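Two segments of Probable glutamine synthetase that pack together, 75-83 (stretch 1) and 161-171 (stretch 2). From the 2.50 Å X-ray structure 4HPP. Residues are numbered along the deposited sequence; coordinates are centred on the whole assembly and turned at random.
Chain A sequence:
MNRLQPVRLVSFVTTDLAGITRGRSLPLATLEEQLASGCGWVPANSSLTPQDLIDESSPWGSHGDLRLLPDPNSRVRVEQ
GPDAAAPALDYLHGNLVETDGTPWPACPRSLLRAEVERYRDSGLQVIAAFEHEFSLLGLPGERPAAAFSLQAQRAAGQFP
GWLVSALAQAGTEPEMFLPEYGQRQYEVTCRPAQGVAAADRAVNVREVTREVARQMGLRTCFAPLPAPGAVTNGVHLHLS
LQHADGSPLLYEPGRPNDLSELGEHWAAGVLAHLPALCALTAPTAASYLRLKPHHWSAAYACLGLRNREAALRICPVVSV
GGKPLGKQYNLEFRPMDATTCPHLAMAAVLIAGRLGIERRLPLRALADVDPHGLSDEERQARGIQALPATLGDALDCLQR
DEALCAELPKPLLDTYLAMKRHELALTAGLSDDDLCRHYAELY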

# COMPACT_ATOMS: atom_id res chain seq x y z
N ARG A 75 16.07 27.10 28.34
CA ARG A 75 15.08 26.14 27.91
C ARG A 75 14.60 26.28 26.45
O ARG A 75 14.24 27.36 26.00
CB ARG A 75 13.89 26.14 28.87
CG ARG A 75 12.86 25.07 28.51
CD ARG A 75 12.20 24.53 29.75
NE ARG A 75 11.23 23.52 29.44
CZ ARG A 75 10.19 23.25 30.21
NH1 ARG A 75 10.06 23.90 31.35
NH2 ARG A 75 9.30 22.33 29.85
N VAL A 76 14.60 25.15 25.73
CA VAL A 76 14.03 25.08 24.39
C VAL A 76 12.77 24.23 24.39
O VAL A 76 12.78 23.14 24.93
CB VAL A 76 15.06 24.55 23.37
CG1 VAL A 76 14.43 24.34 21.99
CG2 VAL A 76 16.14 25.60 23.23
N ARG A 77 11.70 24.75 23.80
CA ARG A 77 10.42 24.07 23.77
C ARG A 77 9.92 24.15 22.36
O ARG A 77 9.50 25.23 21.94
CB ARG A 77 9.36 24.81 24.63
CG ARG A 77 9.40 24.78 26.17
CD ARG A 77 7.94 24.55 26.58
NE ARG A 77 7.33 25.43 27.61
CZ ARG A 77 6.09 25.30 28.12
NH1 ARG A 77 5.26 24.30 27.75
NH2 ARG A 77 5.64 26.16 29.04
N VAL A 78 9.94 23.05 21.61
CA VAL A 78 9.27 23.02 20.30
C VAL A 78 8.13 22.05 20.48
O VAL A 78 8.34 20.83 20.60
CB VAL A 78 10.18 22.47 19.15
CG1 VAL A 78 9.42 22.42 17.82
CG2 VAL A 78 11.57 23.20 19.09
N GLU A 79 6.91 22.60 20.50
CA GLU A 79 5.74 21.81 20.81
C GLU A 79 5.30 21.04 19.60
O GLU A 79 4.82 19.92 19.71
CB GLU A 79 4.62 22.71 21.33
CG GLU A 79 5.08 23.49 22.59
CD GLU A 79 5.17 22.61 23.85
OE1 GLU A 79 4.51 21.55 23.85
OE2 GLU A 79 5.90 22.93 24.83
N GLN A 80 5.46 21.62 18.42
CA GLN A 80 4.95 20.92 17.24
C GLN A 80 5.87 20.99 16.07
O GLN A 80 6.39 22.07 15.75
CB GLN A 80 3.64 21.51 16.83
CG GLN A 80 2.48 20.72 17.37
CD GLN A 80 1.23 21.51 17.22
OE1 GLN A 80 1.07 22.53 17.88
NE2 GLN A 80 0.36 21.09 16.30
N GLY A 81 6.07 19.84 15.42
CA GLY A 81 6.86 19.83 14.21
C GLY A 81 6.06 19.20 13.10
O GLY A 81 4.86 18.97 13.25
N PRO A 82 6.74 18.86 11.99
CA PRO A 82 6.11 18.33 10.80
C PRO A 82 5.20 17.11 11.04
O PRO A 82 4.20 16.92 10.34
CB PRO A 82 7.30 17.96 9.92
CG PRO A 82 8.52 18.54 10.57
CD PRO A 82 8.10 19.33 11.74
N ASP A 83 5.59 16.28 11.99
CA ASP A 83 4.88 15.04 12.31
C ASP A 83 3.96 15.34 13.52
O ASP A 83 4.44 15.69 14.61
CB ASP A 83 5.92 13.94 12.65
CG ASP A 83 5.28 12.60 12.98
OD1 ASP A 83 4.07 12.60 13.37
OD2 ASP A 83 5.99 11.54 12.84
N GLY A 161 9.49 25.80 5.56
CA GLY A 161 8.36 26.35 6.37
C GLY A 161 8.33 25.75 7.77
O GLY A 161 8.19 26.46 8.76
N TRP A 162 8.56 24.45 7.88
CA TRP A 162 8.54 23.77 9.20
C TRP A 162 9.81 23.99 9.95
O TRP A 162 9.85 23.90 11.17
CB TRP A 162 8.30 22.29 9.10
CG TRP A 162 6.85 21.98 9.19
CD1 TRP A 162 6.04 21.43 8.21
CD2 TRP A 162 5.95 22.20 10.34
NE1 TRP A 162 4.75 21.28 8.65
CE2 TRP A 162 4.63 21.74 9.92
CE3 TRP A 162 6.11 22.74 11.62
CZ2 TRP A 162 3.50 21.84 10.77
CZ3 TRP A 162 4.99 22.81 12.46
CH2 TRP A 162 3.71 22.37 12.03
N LEU A 163 10.86 24.31 9.23
CA LEU A 163 12.11 24.53 9.92
C LEU A 163 12.06 25.87 10.63
O LEU A 163 12.27 25.96 11.83
CB LEU A 163 13.32 24.41 8.95
CG LEU A 163 14.63 24.69 9.66
CD1 LEU A 163 14.75 23.77 10.85
CD2 LEU A 163 15.82 24.51 8.75
N VAL A 164 11.83 26.92 9.88
CA VAL A 164 11.63 28.26 10.46
C VAL A 164 10.61 28.26 11.60
O VAL A 164 10.82 28.86 12.66
CB VAL A 164 11.34 29.31 9.35
CG1 VAL A 164 11.03 30.66 9.94
CG2 VAL A 164 12.58 29.41 8.48
N SER A 165 9.55 27.50 11.47
CA SER A 165 8.55 27.52 12.54
C SER A 165 9.10 26.84 13.77
O SER A 165 9.04 27.39 14.91
CB SER A 165 7.27 26.92 12.05
OG SER A 165 6.60 26.30 13.08
N ALA A 166 9.69 25.66 13.58
CA ALA A 166 10.38 24.98 14.70
C ALA A 166 11.47 25.86 15.39
O ALA A 166 11.50 25.98 16.62
CB ALA A 166 10.93 23.66 14.25
N LEU A 167 12.31 26.54 14.60
CA LEU A 167 13.30 27.43 15.17
C LEU A 167 12.59 28.61 15.88
O LEU A 167 12.95 28.93 17.02
CB LEU A 167 14.34 27.87 14.15
CG LEU A 167 15.21 26.79 13.45
CD1 LEU A 167 15.82 27.33 12.16
CD2 LEU A 167 16.33 26.19 14.32
N ALA A 168 11.56 29.21 15.25
CA ALA A 168 10.75 30.25 16.01
C ALA A 168 10.23 29.77 17.36
O ALA A 168 10.51 30.44 18.41
CB ALA A 168 9.61 30.87 15.20
N GLN A 169 9.54 28.61 17.34
CA GLN A 169 9.09 28.03 18.60
C GLN A 169 10.23 27.80 19.54
O GLN A 169 10.05 27.88 20.71
CB GLN A 169 8.41 26.68 18.44
CG GLN A 169 7.14 26.62 17.60
CD GLN A 169 6.75 25.22 17.35
OE1 GLN A 169 6.65 24.42 18.31
NE2 GLN A 169 6.68 24.82 16.04
N ALA A 170 11.43 27.51 19.04
CA ALA A 170 12.52 27.18 19.95
C ALA A 170 13.16 28.45 20.48
O ALA A 170 14.12 28.40 21.21
CB ALA A 170 13.52 26.34 19.23
N GLY A 171 12.60 29.61 20.13
CA GLY A 171 13.20 30.89 20.57
C GLY A 171 14.54 31.24 19.93
O GLY A 171 15.32 32.04 20.48
O HOH W 1 11.25 27.68 23.28

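Strand 76-78 and the loop that follows it lie along one side of helix 161-169, running in roughly the opposite sense: the strand and helix axes make an angle of 139° between their N-to-C directions and approach to 7.5 Å. V76 sits by the C-terminal end of the helix, its CA 5.1 Å from A170 CA, while P82 CA, toward the other end of the contact, lies 6.2 Å from W162 CA. Together the two stretches bury 465 Å², and W162 and Q169, whose CA-to-CB bonds both point toward the first stretch, account for the largest shares.

W162 supplies a broad aromatic surface beneath the loop. P82 lies over its indole, with P82 CA 3.8 Å from the centroid of the five-membered ring and only 7° off the ring normal, a CH-pi contact in which a C-H beside the electron-withdrawing backbone meets the electron-rich ring. The pyrrolidine adds apolar contact, P82 CD to W162 CD2 at 3.8 Å. G81 O lies over the same face of the indole as P82 N, at 3.8 Å from W162 CH2.

Q169 binds the backbone just past the strand, where the chain turns into loop. Its amide meets the backbone N-H and C=O of Q80: Q80 N donates to Q169 OE1 at 3.0 Å and nearly straight (173°), and Q169 NE2 donates to Q80 O at 2.8 Å (168°). One side-chain amide thus pairs with both backbone polar groups of a single residue. OE1 also takes a weak bond from E79 N, 2.9 Å from Q169 OE1 but bent to 125°. A weak bond from Q169 NE2 to S165 OG, 3.3 Å, ties the amide back to its own helix.

Beside the Q169 amide, the two valines pack on two alanines. A170 CB touches both valines, at 3.5 Å from V76 CG1 and 3.7 Å from V78 CG2, and V78 CG1 lies 4.1 Å from A166 CB. At the helix end, R77 O and Q169 O come within 3.0 Å of each other; both are acceptors, so no hydrogen bond joins them. Water 1 instead bridges the backbones, accepting from R77 N (3.0 Å from the water O) and donating to Q169 O (2.8 Å from the water O). The end of the R77 side chain leads away from the helix and forms a salt bridge within its own stretch, R77 NH1 to E79 OE2 at 3.3 Å. G171, with positive phi, closes the helix in a Schellman motif.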